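Local structure of crystal protein (2ZTB) at residues L16-E21 with V218-S223; F10-A15 with G119-S124; K177-S182 with S234-Q239; F106-T111 with E152-S157; T171-A176 with I241-R246. The protein recognizes cancer cells as a Bacillus thuringiensis toxin, parasporin-2, and probably damages their membranes by forming pores, as in related aerolysin-type beta-pore-forming toxins. All blocks are in the same frame, centred on the assembly; numbering follows the deposited sequence.

Interaction 1. Residues L16-E21 with V218-S223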
# COMPACT_ATOMS: atom_id res chain seq x y z
N LEU A 16 15.94 0.89 12.16
CA LEU A 16 17.34 0.85 11.71
C LEU A 16 18.15 -0.16 12.56
O LEU A 16 19.38 -0.02 12.74
CB LEU A 16 17.96 2.24 11.80
CG LEU A 16 17.58 3.40 10.84
CD1 LEU A 16 17.32 2.93 9.41
CD2 LEU A 16 16.41 4.21 11.36
N SER A 17 17.45 -1.15 13.09
CA SER A 17 18.07 -2.21 13.89
C SER A 17 18.87 -1.66 15.08
O SER A 17 19.78 -2.33 15.58
CB SER A 17 18.96 -3.08 13.01
OG SER A 17 18.19 -3.69 11.99
N SER A 18 18.50 -0.46 15.52
CA SER A 18 19.21 0.21 16.59
C SER A 18 18.31 0.63 17.75
O SER A 18 17.11 0.32 17.78
CB SER A 18 20.01 1.40 16.04
OG SER A 18 20.62 1.05 14.82
N SER A 19 18.93 1.32 18.71
CA SER A 19 18.28 1.70 19.94
C SER A 19 18.96 2.97 20.46
O SER A 19 20.05 3.30 20.00
CB SER A 19 18.34 0.56 20.98
OG SER A 19 19.68 0.17 21.29
N PRO A 20 18.31 3.72 21.36
CA PRO A 20 19.05 4.82 21.97
C PRO A 20 20.31 4.34 22.70
O PRO A 20 21.33 5.06 22.73
CB PRO A 20 18.04 5.40 22.96
CG PRO A 20 16.69 5.06 22.34
CD PRO A 20 16.90 3.68 21.81
N GLU A 21 20.24 3.15 23.28
CA GLU A 21 21.37 2.60 24.04
C GLU A 21 22.52 2.27 23.12
O GLU A 21 23.67 2.43 23.48
CB GLU A 21 20.96 1.36 24.83
CG GLU A 21 20.03 1.61 26.03
CD GLU A 21 18.55 1.90 25.64
OE1 GLU A 21 18.10 1.51 24.53
OE2 GLU A 21 17.84 2.50 26.48
N VAL A 218 26.60 6.02 14.12
CA VAL A 218 26.02 5.62 15.41
C VAL A 218 24.84 4.61 15.30
O VAL A 218 24.39 4.05 16.32
CB VAL A 218 25.63 6.86 16.28
CG1 VAL A 218 26.91 7.68 16.64
CG2 VAL A 218 24.58 7.76 15.55
N LEU A 219 24.38 4.36 14.08
CA LEU A 219 23.29 3.42 13.82
C LEU A 219 23.85 2.18 13.15
O LEU A 219 24.86 2.27 12.44
CB LEU A 219 22.19 4.06 12.93
CG LEU A 219 21.31 5.22 13.46
CD1 LEU A 219 20.45 5.83 12.37
CD2 LEU A 219 20.42 4.81 14.62
N ASN A 220 23.19 1.04 13.35
CA ASN A 220 23.63 -0.23 12.79
C ASN A 220 23.35 -0.34 11.31
O ASN A 220 23.96 -1.15 10.61
CB ASN A 220 22.99 -1.40 13.53
CG ASN A 220 23.50 -1.53 14.94
OD1 ASN A 220 24.69 -1.28 15.22
ND2 ASN A 220 22.62 -1.94 15.85
N THR A 221 22.41 0.47 10.84
CA THR A 221 22.09 0.57 9.42
C THR A 221 21.48 1.93 9.19
O THR A 221 21.04 2.58 10.14
CB THR A 221 21.08 -0.53 8.92
OG1 THR A 221 21.02 -0.46 7.49
CG2 THR A 221 19.68 -0.31 9.44
N THR A 222 21.43 2.36 7.94
CA THR A 222 20.78 3.63 7.61
C THR A 222 19.82 3.47 6.44
O THR A 222 19.41 4.45 5.82
CB THR A 222 21.81 4.74 7.27
OG1 THR A 222 22.69 4.26 6.24
CG2 THR A 222 22.62 5.15 8.52
N SER A 223 19.45 2.23 6.14
CA SER A 223 18.46 1.99 5.11
C SER A 223 17.44 0.93 5.47
O SER A 223 17.66 0.12 6.38
CB SER A 223 19.12 1.68 3.76
OG SER A 223 19.93 0.54 3.86

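Interaction 2. Residues F10-A15 with G119-S124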
# COMPACT_ATOMS: atom_id res chain seq x y z
N PHE A 10 13.03 8.83 17.68
CA PHE A 10 13.64 7.84 18.58
C PHE A 10 12.89 6.50 18.62
O PHE A 10 13.52 5.45 18.81
CB PHE A 10 13.84 8.38 20.00
CG PHE A 10 15.16 9.12 20.20
CD1 PHE A 10 15.18 10.47 20.49
CD2 PHE A 10 16.38 8.45 20.10
CE1 PHE A 10 16.37 11.15 20.67
CE2 PHE A 10 17.58 9.12 20.28
CZ PHE A 10 17.58 10.48 20.57
N ASN A 11 11.56 6.54 18.45
CA ASN A 11 10.75 5.33 18.50
C ASN A 11 10.79 4.51 17.22
O ASN A 11 10.12 3.49 17.10
CB ASN A 11 9.31 5.62 19.00
CG ASN A 11 8.42 6.38 17.98
OD1 ASN A 11 7.22 6.48 18.19
ND2 ASN A 11 9.00 6.90 16.90
N GLU A 12 11.61 4.97 16.28
CA GLU A 12 11.83 4.31 14.99
C GLU A 12 13.24 3.74 14.84
O GLU A 12 13.57 3.17 13.80
CB GLU A 12 11.70 5.32 13.86
CG GLU A 12 10.33 5.78 13.57
CD GLU A 12 10.34 6.75 12.42
OE1 GLU A 12 9.92 6.33 11.33
OE2 GLU A 12 10.80 7.90 12.60
N LEU A 13 14.09 3.95 15.85
CA LEU A 13 15.47 3.44 15.84
C LEU A 13 15.55 1.94 15.61
O LEU A 13 16.44 1.47 14.92
CB LEU A 13 16.21 3.88 17.10
CG LEU A 13 17.14 5.10 16.90
CD1 LEU A 13 16.59 6.21 16.00
CD2 LEU A 13 17.68 5.67 18.21
N SER A 14 14.59 1.20 16.16
CA SER A 14 14.45 -0.24 15.90
C SER A 14 14.29 -0.58 14.42
O SER A 14 14.67 -1.67 13.99
CB SER A 14 13.27 -0.80 16.68
OG SER A 14 12.07 -0.18 16.26
N ALA A 15 13.75 0.37 13.66
CA ALA A 15 13.60 0.25 12.20
C ALA A 15 14.95 0.29 11.50
O ALA A 15 15.08 -0.18 10.38
CB ALA A 15 12.64 1.34 11.63
N GLY A 119 9.52 -1.57 10.14
CA GLY A 119 8.52 -0.81 10.91
C GLY A 119 8.78 0.67 11.09
O GLY A 119 8.60 1.21 12.18
N PHE A 120 9.23 1.33 10.04
CA PHE A 120 9.26 2.78 9.99
C PHE A 120 7.87 3.36 10.23
O PHE A 120 6.86 2.70 9.97
CB PHE A 120 9.80 3.25 8.65
CG PHE A 120 11.28 3.04 8.49
CD1 PHE A 120 11.77 1.90 7.87
CD2 PHE A 120 12.18 3.99 8.98
CE1 PHE A 120 13.15 1.70 7.73
CE2 PHE A 120 13.57 3.80 8.86
CZ PHE A 120 14.05 2.66 8.22
N LYS A 121 7.83 4.57 10.77
CA LYS A 121 6.56 5.23 11.07
C LYS A 121 6.46 6.52 10.28
O LYS A 121 6.66 7.60 10.81
CB LYS A 121 6.43 5.50 12.58
CG LYS A 121 6.64 4.27 13.46
CD LYS A 121 6.44 4.59 14.94
CE LYS A 121 6.55 3.34 15.79
NZ LYS A 121 7.94 2.77 15.71
N PHE A 122 6.18 6.41 8.99
CA PHE A 122 5.93 7.57 8.13
C PHE A 122 4.55 8.15 8.30
O PHE A 122 3.56 7.42 8.38
CB PHE A 122 6.15 7.22 6.67
CG PHE A 122 7.59 7.01 6.32
CD1 PHE A 122 8.16 5.75 6.35
CD2 PHE A 122 8.39 8.09 5.93
CE1 PHE A 122 9.48 5.56 6.00
CE2 PHE A 122 9.72 7.91 5.59
CZ PHE A 122 10.27 6.63 5.63
N THR A 123 4.52 9.48 8.33
CA THR A 123 3.33 10.28 8.52
C THR A 123 2.77 10.74 7.17
O THR A 123 1.55 10.83 7.00
CB THR A 123 3.65 11.49 9.45
OG1 THR A 123 3.53 11.07 10.81
CG2 THR A 123 2.74 12.69 9.21
N SER A 124 3.65 11.03 6.22
CA SER A 124 3.21 11.53 4.92
C SER A 124 2.65 10.45 4.02
O SER A 124 3.18 9.34 3.93
CB SER A 124 4.29 12.35 4.20
OG SER A 124 5.59 12.05 4.63

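Interaction 3. Residues K177-S182 with S234-Q239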
# COMPACT_ATOMS: atom_id res chain seq x y z
N LYS A 177 -16.39 -12.54 -17.02
CA LYS A 177 -15.14 -12.98 -16.42
C LYS A 177 -14.75 -11.96 -15.34
O LYS A 177 -15.13 -10.78 -15.42
CB LYS A 177 -14.03 -13.10 -17.47
CG LYS A 177 -14.27 -14.14 -18.55
CD LYS A 177 -13.07 -14.23 -19.48
CE LYS A 177 -13.27 -15.27 -20.58
NZ LYS A 177 -14.17 -14.82 -21.70
N ILE A 178 -14.02 -12.42 -14.34
CA ILE A 178 -13.46 -11.54 -13.34
C ILE A 178 -11.94 -11.55 -13.49
O ILE A 178 -11.33 -12.62 -13.58
CB ILE A 178 -13.89 -11.94 -11.91
CG1 ILE A 178 -15.42 -11.87 -11.76
CG2 ILE A 178 -13.21 -11.06 -10.87
CD1 ILE A 178 -15.92 -12.42 -10.41
N ALA A 179 -11.36 -10.36 -13.54
CA ALA A 179 -9.91 -10.19 -13.55
C ALA A 179 -9.45 -9.68 -12.19
O ALA A 179 -9.91 -8.63 -11.73
CB ALA A 179 -9.48 -9.22 -14.65
N LYS A 180 -8.55 -10.43 -11.56
CA LYS A 180 -7.79 -9.92 -10.44
C LYS A 180 -6.43 -9.51 -10.99
O LYS A 180 -5.59 -10.35 -11.34
CB LYS A 180 -7.64 -10.95 -9.30
CG LYS A 180 -6.72 -10.46 -8.17
CD LYS A 180 -5.90 -11.60 -7.52
CE LYS A 180 -4.60 -11.04 -6.95
NZ LYS A 180 -3.95 -11.94 -5.92
N GLU A 181 -6.25 -8.20 -11.10
CA GLU A 181 -5.00 -7.65 -11.60
C GLU A 181 -4.22 -7.07 -10.43
O GLU A 181 -4.81 -6.50 -9.50
CB GLU A 181 -5.25 -6.59 -12.65
CG GLU A 181 -5.91 -7.10 -13.92
CD GLU A 181 -6.24 -5.98 -14.86
OE1 GLU A 181 -7.12 -5.17 -14.52
OE2 GLU A 181 -5.59 -5.87 -15.93
N SER A 182 -2.91 -7.22 -10.47
CA SER A 182 -2.08 -6.64 -9.42
C SER A 182 -0.65 -6.36 -9.83
O SER A 182 -0.14 -6.91 -10.79
CB SER A 182 -2.12 -7.49 -8.14
OG SER A 182 -1.53 -8.75 -8.39
N SER A 234 -12.16 -6.50 -11.32
CA SER A 234 -13.22 -6.00 -12.21
C SER A 234 -13.78 -7.11 -13.10
O SER A 234 -13.17 -8.18 -13.26
CB SER A 234 -12.72 -4.82 -13.05
OG SER A 234 -11.67 -5.20 -13.92
N SER A 235 -14.97 -6.86 -13.63
CA SER A 235 -15.62 -7.83 -14.49
C SER A 235 -15.48 -7.34 -15.92
O SER A 235 -15.39 -6.14 -16.16
CB SER A 235 -17.09 -8.00 -14.11
OG SER A 235 -17.78 -6.78 -14.29
N PHE A 236 -15.40 -8.29 -16.85
CA PHE A 236 -15.25 -8.04 -18.28
C PHE A 236 -15.79 -9.24 -19.07
O PHE A 236 -16.15 -10.26 -18.49
CB PHE A 236 -13.78 -7.72 -18.64
CG PHE A 236 -12.83 -8.88 -18.46
CD1 PHE A 236 -12.20 -9.44 -19.56
CD2 PHE A 236 -12.54 -9.40 -17.19
CE1 PHE A 236 -11.31 -10.51 -19.42
CE2 PHE A 236 -11.64 -10.47 -17.04
CZ PHE A 236 -11.04 -11.02 -18.17
N ASP A 237 -15.85 -9.09 -20.39
CA ASP A 237 -16.29 -10.14 -21.32
C ASP A 237 -17.69 -10.64 -21.00
O ASP A 237 -17.90 -11.85 -20.84
CB ASP A 237 -15.27 -11.29 -21.39
CG ASP A 237 -14.02 -10.94 -22.20
OD1 ASP A 237 -13.93 -9.84 -22.79
OD2 ASP A 237 -13.10 -11.78 -22.26
N PHE A 238 -18.63 -9.70 -20.91
CA PHE A 238 -20.04 -9.99 -20.66
C PHE A 238 -20.68 -10.75 -21.82
O PHE A 238 -20.48 -10.42 -23.01
CB PHE A 238 -20.84 -8.71 -20.37
CG PHE A 238 -20.23 -7.84 -19.29
CD1 PHE A 238 -19.54 -6.67 -19.63
CD2 PHE A 238 -20.33 -8.18 -17.96
CE1 PHE A 238 -18.96 -5.88 -18.63
CE2 PHE A 238 -19.75 -7.40 -16.96
CZ PHE A 238 -19.07 -6.25 -17.30
N GLN A 239 -21.45 -11.78 -21.47
CA GLN A 239 -22.11 -12.62 -22.47
C GLN A 239 -23.53 -12.88 -22.04
O GLN A 239 -23.84 -12.94 -20.86
CB GLN A 239 -21.39 -13.96 -22.67
CG GLN A 239 -19.99 -13.89 -23.24
CD GLN A 239 -19.96 -13.60 -24.73
OE1 GLN A 239 -21.00 -13.52 -25.39
NE2 GLN A 239 -18.77 -13.44 -25.27
O HOH W 1 -9.24 -5.50 -12.91

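Interaction 4. Residues F106-T111 with E152-S157. With EDO (1,2-ethanediol), chain F.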
# COMPACT_ATOMS: atom_id res chain seq x y z
N PHE A 106 -22.04 -5.37 -10.75
CA PHE A 106 -20.81 -5.88 -10.24
C PHE A 106 -20.12 -4.69 -9.59
O PHE A 106 -20.12 -3.59 -10.14
CB PHE A 106 -19.98 -6.42 -11.40
CG PHE A 106 -18.73 -7.14 -10.99
CD1 PHE A 106 -18.73 -8.51 -10.85
CD2 PHE A 106 -17.55 -6.44 -10.79
CE1 PHE A 106 -17.58 -9.16 -10.50
CE2 PHE A 106 -16.39 -7.09 -10.45
CZ PHE A 106 -16.40 -8.45 -10.30
N THR A 107 -19.56 -4.91 -8.40
CA THR A 107 -18.84 -3.87 -7.71
C THR A 107 -17.34 -4.11 -7.87
O THR A 107 -16.79 -5.10 -7.34
CB THR A 107 -19.29 -3.77 -6.24
OG1 THR A 107 -20.69 -3.48 -6.21
CG2 THR A 107 -18.55 -2.66 -5.51
N ASN A 108 -16.70 -3.23 -8.65
CA ASN A 108 -15.26 -3.28 -8.86
C ASN A 108 -14.57 -2.82 -7.60
O ASN A 108 -15.03 -1.88 -6.97
CB ASN A 108 -14.82 -2.35 -10.01
CG ASN A 108 -15.41 -2.72 -11.36
OD1 ASN A 108 -15.82 -3.86 -11.61
ND2 ASN A 108 -15.43 -1.76 -12.26
N THR A 109 -13.49 -3.49 -7.22
CA THR A 109 -12.66 -3.01 -6.11
C THR A 109 -11.23 -2.70 -6.55
O THR A 109 -10.66 -3.40 -7.40
CB THR A 109 -12.64 -3.99 -4.91
OG1 THR A 109 -12.21 -5.28 -5.35
CG2 THR A 109 -14.01 -4.10 -4.27
N SER A 110 -10.67 -1.65 -5.96
CA SER A 110 -9.24 -1.34 -6.06
C SER A 110 -8.66 -1.29 -4.67
O SER A 110 -9.14 -0.53 -3.83
CB SER A 110 -9.01 0.01 -6.74
OG SER A 110 -9.76 0.11 -7.93
N THR A 111 -7.63 -2.10 -4.41
CA THR A 111 -7.03 -2.22 -3.08
C THR A 111 -5.53 -1.84 -3.09
O THR A 111 -4.78 -2.28 -3.97
CB THR A 111 -7.25 -3.64 -2.52
OG1 THR A 111 -8.66 -3.89 -2.45
CG2 THR A 111 -6.63 -3.81 -1.10
N GLU A 152 -16.28 1.02 -7.20
CA GLU A 152 -17.12 1.63 -8.24
C GLU A 152 -18.12 0.57 -8.75
O GLU A 152 -17.80 -0.60 -8.80
CB GLU A 152 -16.29 2.20 -9.41
CG GLU A 152 -15.24 3.32 -9.08
CD GLU A 152 -15.81 4.66 -8.49
OE1 GLU A 152 -17.03 4.80 -8.24
OE2 GLU A 152 -14.98 5.58 -8.25
N THR A 153 -19.32 1.00 -9.12
CA THR A 153 -20.39 0.08 -9.53
C THR A 153 -20.57 0.02 -11.06
O THR A 153 -20.72 1.07 -11.68
CB THR A 153 -21.74 0.57 -8.95
OG1 THR A 153 -21.55 1.05 -7.61
CG2 THR A 153 -22.80 -0.55 -8.98
N ILE A 154 -20.56 -1.18 -11.64
CA ILE A 154 -20.92 -1.37 -13.06
C ILE A 154 -22.25 -2.09 -13.16
O ILE A 154 -22.38 -3.21 -12.66
CB ILE A 154 -19.83 -2.10 -13.94
CG1 ILE A 154 -20.31 -2.27 -15.40
CG2 ILE A 154 -19.53 -3.49 -13.45
CD1 ILE A 154 -19.17 -2.55 -16.45
N THR A 155 -23.24 -1.44 -13.79
CA THR A 155 -24.53 -2.04 -14.10
C THR A 155 -24.55 -2.37 -15.59
O THR A 155 -24.24 -1.51 -16.42
CB THR A 155 -25.72 -1.08 -13.74
OG1 THR A 155 -25.62 -0.71 -12.36
CG2 THR A 155 -27.03 -1.75 -13.92
N VAL A 156 -24.90 -3.61 -15.92
CA VAL A 156 -24.95 -4.05 -17.31
C VAL A 156 -26.32 -4.64 -17.63
O VAL A 156 -26.74 -5.62 -16.99
CB VAL A 156 -23.81 -5.09 -17.65
CG1 VAL A 156 -23.92 -5.59 -19.09
CG2 VAL A 156 -22.44 -4.49 -17.42
N SER A 157 -27.01 -4.03 -18.59
CA SER A 157 -28.25 -4.57 -19.13
C SER A 157 -28.06 -5.07 -20.55
O SER A 157 -27.33 -4.46 -21.33
CB SER A 157 -29.34 -3.49 -19.15
OG SER A 157 -29.82 -3.23 -17.85
C1 EDO F . -29.05 -0.01 -16.76
O1 EDO F . -28.75 -1.41 -16.71
C2 EDO F . -27.74 0.72 -16.98
O2 EDO F . -26.77 -0.27 -17.36

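Interaction 5. Residues T171-A176 with I241-R246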
# COMPACT_ATOMS: atom_id res chain seq x y z
N THR A 171 -34.13 -20.66 -19.55
CA THR A 171 -33.28 -19.81 -18.72
C THR A 171 -32.29 -18.96 -19.55
O THR A 171 -31.70 -19.44 -20.53
CB THR A 171 -32.49 -20.65 -17.67
OG1 THR A 171 -33.42 -21.36 -16.85
CG2 THR A 171 -31.65 -19.79 -16.78
N ILE A 172 -32.16 -17.69 -19.15
CA ILE A 172 -31.22 -16.75 -19.75
C ILE A 172 -30.29 -16.25 -18.65
O ILE A 172 -30.74 -15.88 -17.58
CB ILE A 172 -31.96 -15.54 -20.40
CG1 ILE A 172 -32.90 -16.01 -21.51
CG2 ILE A 172 -30.97 -14.50 -20.93
CD1 ILE A 172 -34.35 -16.08 -21.10
N GLN A 173 -28.98 -16.26 -18.92
CA GLN A 173 -28.00 -15.75 -17.97
C GLN A 173 -27.20 -14.60 -18.54
O GLN A 173 -26.95 -14.54 -19.74
CB GLN A 173 -27.05 -16.86 -17.50
CG GLN A 173 -27.77 -18.13 -17.01
CD GLN A 173 -26.82 -19.31 -16.82
OE1 GLN A 173 -25.94 -19.54 -17.64
NE2 GLN A 173 -27.02 -20.07 -15.75
N LEU A 174 -26.80 -13.68 -17.66
CA LEU A 174 -25.77 -12.71 -17.97
C LEU A 174 -24.51 -13.17 -17.27
O LEU A 174 -24.50 -13.36 -16.05
CB LEU A 174 -26.17 -11.30 -17.53
CG LEU A 174 -25.16 -10.17 -17.80
CD1 LEU A 174 -24.96 -9.93 -19.29
CD2 LEU A 174 -25.62 -8.90 -17.13
N THR A 175 -23.45 -13.38 -18.04
CA THR A 175 -22.21 -13.90 -17.47
C THR A 175 -21.04 -12.96 -17.75
O THR A 175 -21.09 -12.17 -18.68
CB THR A 175 -21.86 -15.30 -18.00
OG1 THR A 175 -21.38 -15.19 -19.35
CG2 THR A 175 -23.09 -16.24 -17.95
N ALA A 176 -20.00 -13.07 -16.92
CA ALA A 176 -18.80 -12.28 -17.08
C ALA A 176 -17.55 -13.06 -16.65
O ALA A 176 -17.65 -14.12 -16.03
CB ALA A 176 -18.91 -10.97 -16.31
N ILE A 241 -26.23 -15.82 -22.29
CA ILE A 241 -26.36 -17.26 -22.52
C ILE A 241 -27.83 -17.62 -22.44
O ILE A 241 -28.46 -17.48 -21.39
CB ILE A 241 -25.57 -18.12 -21.47
CG1 ILE A 241 -24.16 -17.56 -21.22
CG2 ILE A 241 -25.54 -19.59 -21.90
CD1 ILE A 241 -23.17 -17.72 -22.37
N VAL A 242 -28.37 -18.05 -23.57
CA VAL A 242 -29.71 -18.60 -23.61
C VAL A 242 -29.58 -20.12 -23.65
O VAL A 242 -29.07 -20.68 -24.62
CB VAL A 242 -30.54 -18.09 -24.83
CG1 VAL A 242 -31.98 -18.55 -24.72
CG2 VAL A 242 -30.47 -16.54 -24.96
N GLN A 243 -30.03 -20.78 -22.58
CA GLN A 243 -29.96 -22.24 -22.49
C GLN A 243 -31.12 -22.96 -23.19
O GLN A 243 -32.18 -22.35 -23.41
CB GLN A 243 -29.81 -22.68 -21.03
CG GLN A 243 -28.38 -22.57 -20.54
CD GLN A 243 -28.29 -22.36 -19.06
OE1 GLN A 243 -27.22 -22.00 -18.53
NE2 GLN A 243 -29.40 -22.58 -18.35
N PRO A 244 -30.92 -24.23 -23.58
CA PRO A 244 -31.99 -24.94 -24.29
C PRO A 244 -33.27 -24.98 -23.46
O PRO A 244 -33.21 -25.12 -22.23
CB PRO A 244 -31.43 -26.36 -24.46
CG PRO A 244 -29.97 -26.22 -24.36
CD PRO A 244 -29.72 -25.08 -23.42
N ALA A 245 -34.41 -24.84 -24.12
CA ALA A 245 -35.71 -25.00 -23.48
C ALA A 245 -35.82 -26.37 -22.83
O ALA A 245 -35.47 -27.39 -23.45
CB ALA A 245 -36.82 -24.81 -24.47
N ARG A 246 -36.26 -26.39 -21.58
CA ARG A 246 -36.50 -27.62 -20.85
C ARG A 246 -37.99 -27.80 -20.56
O ARG A 246 -38.70 -26.83 -20.27
CB ARG A 246 -35.65 -27.67 -19.57
CG ARG A 246 -34.19 -28.12 -19.80
CD ARG A 246 -34.10 -29.26 -20.86
NE ARG A 246 -34.87 -30.46 -20.51
CZ ARG A 246 -35.41 -31.31 -21.39
NH1 ARG A 246 -35.29 -31.11 -22.70
NH2 ARG A 246 -36.09 -32.36 -20.95
O HOH W 2 -33.53 -23.50 -19.96

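Interaction 1. Residues L16-E21 with V218-S223
Toward one end of this elongated, aerolysin-like beta-rich toxin, the turn leading into helix 20-31 lies against the loop that joins helix 215-218 to strand 223-247. Two hydrogen bonds donated by Asn220 hold the loops together. Its backbone N reaches Ser18 OG at 3.0 Å and almost straight, 173° at the hydrogen. Its side-chain ND2 meets Ser17 O at 2.9 Å; the carbonyl oxygen lies in the Asn220 amide plane, while the donor stands above the plane of the carbonyl. Ser18 OG, beside its own backbone N, is used twice, because it also donates to Leu16 O over 2.6 Å and so ties the turn to itself. Leu16 can be followed outward: CB lies 3.5 Å from Thr221 O and near Thr221 CG2, CG still faces Thr221 O and meets Leu219 CD1 at 4.1 Å, and CD1 ends beside the Thr222 carbonyl carbon. The two leucines cross obliquely, and beyond them Phe195 of strand 168-199 and Val23 of helix 20-31 pack on Leu219. Thr221 turns OG1 anti to its backbone N (chi1 -171°), which leaves CG2 in the crowded position, 3.3 Å from Leu16 O.

Interaction 2. Residues F10-A15 with G119-S124
Residues 10-15 wind as a 3-10 turn, with Ala15 N bonded to Glu12 O, while 119-124 run without regular structure after strand 96-116; the backbones come nearest at Ala15 and Gly119, whose CA atoms are 5.3 Å apart. The contact joins two connecting loops of an elongated, aerolysin-like beta-rich fold. Gly119 has a positive phi (91°), a conformation well suited to glycine. The next residue, Phe120, offers a ring face to Ala15: the methyl CB sits 3.6 Å from the ring centroid and only 4° off the normal, a well-centred CH-pi contact. Glu12 OE1 lies at the edge of the same ring. That oxygen also takes the backbone N-H of Lys121 at 2.8 Å, from above the carboxylate plane, while OE2 is held by a salt bridge to Lys63 and by Met9 N. Both oxygens of this buried carboxylate are thus engaged, and the salt bridge to Lys63 would be expected to favour the charged form of Glu12. Lys121 and Glu12 run alongside one another, pointing opposite ways, the lysine chain extended until it bends at chi4 (64°). Lys121 CD brushes the Asn11 amide, 3.8 Å from Asn11 OD1. The bend delivers Lys121 NZ to a hydrogen bond with Asn11 O at 2.7 Å, the nitrogen standing above the plane of that carbonyl.

Interaction 3. Residues K177-S182 with S234-Q239
Strands 177-182 and 234-239 pair antiparallel in the long sheet of this toxin, their short axes at 136° and 4.6 Å apart at closest approach. Four backbone bonds satisfy both hydrogen-bonded pairs. Lys177 N gives to Phe236 O at 2.7 Å, nearly along the C=O axis, and Phe236 N returns a bond to Lys177 O in the carbonyl plane. At the next hydrogen-bonded pair, Ala179 N reaches Ser234 O at 2.8 Å, again nearly along the C=O axis, and Ser234 N gives to Ala179 O at 3.1 Å. Between them, at the non-hydrogen-bonded pair Ile178 and Ser235, the CA of Ser235 leans on Lys177 O at 3.1 Å in a CA-H...O contact. Phe236, its CG between backbone N and carbonyl carbon (chi1 67°), folds its ring over the neighbouring strand: Lys177 CB lies over one face toward the rim, Ala179 N is at the edge, and Ala179 CB meets Phe236 CE2 at 3.5 Å. Lys177 bends at chi4 so that its NZ forms a salt bridge with Asp237 OD2, 3.3 Å away, approaching it on the anti lone pair. A water links Ser234 OG to Glu181 OE1, the latter also bonded to Gly135 N; Glu181 OE2 takes Ile134 N. Ile134 packs over the face carrying Ala179 and Phe236, strand 61-90 flanks 177-182 along its other edge, and Phe106 of strand 96-116 touches Ile178 and Ser235.

Interaction 4. Residues F106-T111 with E152-S157
An antiparallel pairing in the long sheet of this aerolysin-like toxin brings strand 106-111 beside 152-157, the short axes 4.7 Å apart and at 148°. Phe106 and Ile154 form one hydrogen-bonded pair: each backbone N binds the other's O at 2.9 Å, and the bond from Ile154 N runs nearly along the C=O axis. Asn108 and Glu152 form the second, less evenly, since Asn108 N meets Glu152 O with an angle of 140° at the hydrogen while Glu152 N reaches a lone pair of Asn108 O at 3.2 Å. Ile154 carries CG1 anti to its backbone N (chi1 179°), placing CG2 in the crowded position, where it touches Phe106 CB at 3.6 Å. The Phe106 ring, CG anti to the backbone N, leads away from this partner. Asn108 OD1, buried here, has no polar partner in the model. An ethanediol, probably from the crystallisation liquor, bridges Thr155 O, through its O2, and Ser157 OG, at a very short 2.4 Å from its O1. Strand 96-116 pairs along its other edge with strand 223-247; Phe106, and Ile154 from strand 147-164, touch Ser235, and Asn108 touches Ser234, while Phe140 and Val138 of strand 136-142 lie against Ser110.

Interaction 5. Residues T171-A176 with I241-R246
Strand 171-176 runs antiparallel to residues 241-242 of strand 223-247, with Ile172 opposite Val242 as a non-hydrogen-bonded pair, CA atoms 4.5 Å apart, and Gln173 opposite Ile241 as a hydrogen-bonded one. Gln173 N gives to Ile241 O at 2.8 Å and Ile241 N returns to Gln173 O, the donor in the plane of the carbonyl in both bonds. Gln243 N then reaches Thr171 O at 3.0 Å, nearly along the C=O axis. Beyond it, a water accepts from Thr171 N and donates to Pro244 O, joining the two segments there as well. On one face Ile172 and Val242 lie side by side and point the same way, CG1 to CG1 at 4.2 Å. On the other, Ile241 crosses Thr175 at about a right angle: Thr175 places OG1 in the crowded position (chi1 75°) and CG2 anti to the carbonyl carbon, and that methyl meets Ile241 CG1 at 3.7 Å. Gln173 and Gln243 also cross on this side, both extended beyond CG, their amide planes turned 71° against each other. Gln243 runs alongside Thr171, pointing the same way. Thr171 OG1 is hydrogen-bonded to Thr87 OG1 of strand 61-90. This pairing extends the antiparallel sheet toward one end of the elongated molecule: strand 61-90 lies along the other edge of 171-176, Arg170 NE hydrogen-bonds Gln243 O, and Val160 and Val162 of strand 147-164 pack on Ile172, with Val160 also touching Val242.

Overall arrangement
From the N terminus, residues 10-15 close a loop with 119-124 (interaction 2), and the turn just after them, 16-21, closes a far longer one with 218-223 (interaction 1). These two cross along the chain and touch in space, joining the N-terminal segment to loops on one side of the chain's centre. Interaction 4, strand 96-116 with 147-164, crosses interaction 2 and is nested inside interaction 1. Strands 168-199 and 223-247 then pair twice: interaction 3 is nested within interaction 5, and both cross interaction 1. Interactions 3, 4 and 5 touch one another in the long sheet, on the opposite side of the chain's centre from interactions 1 and 2.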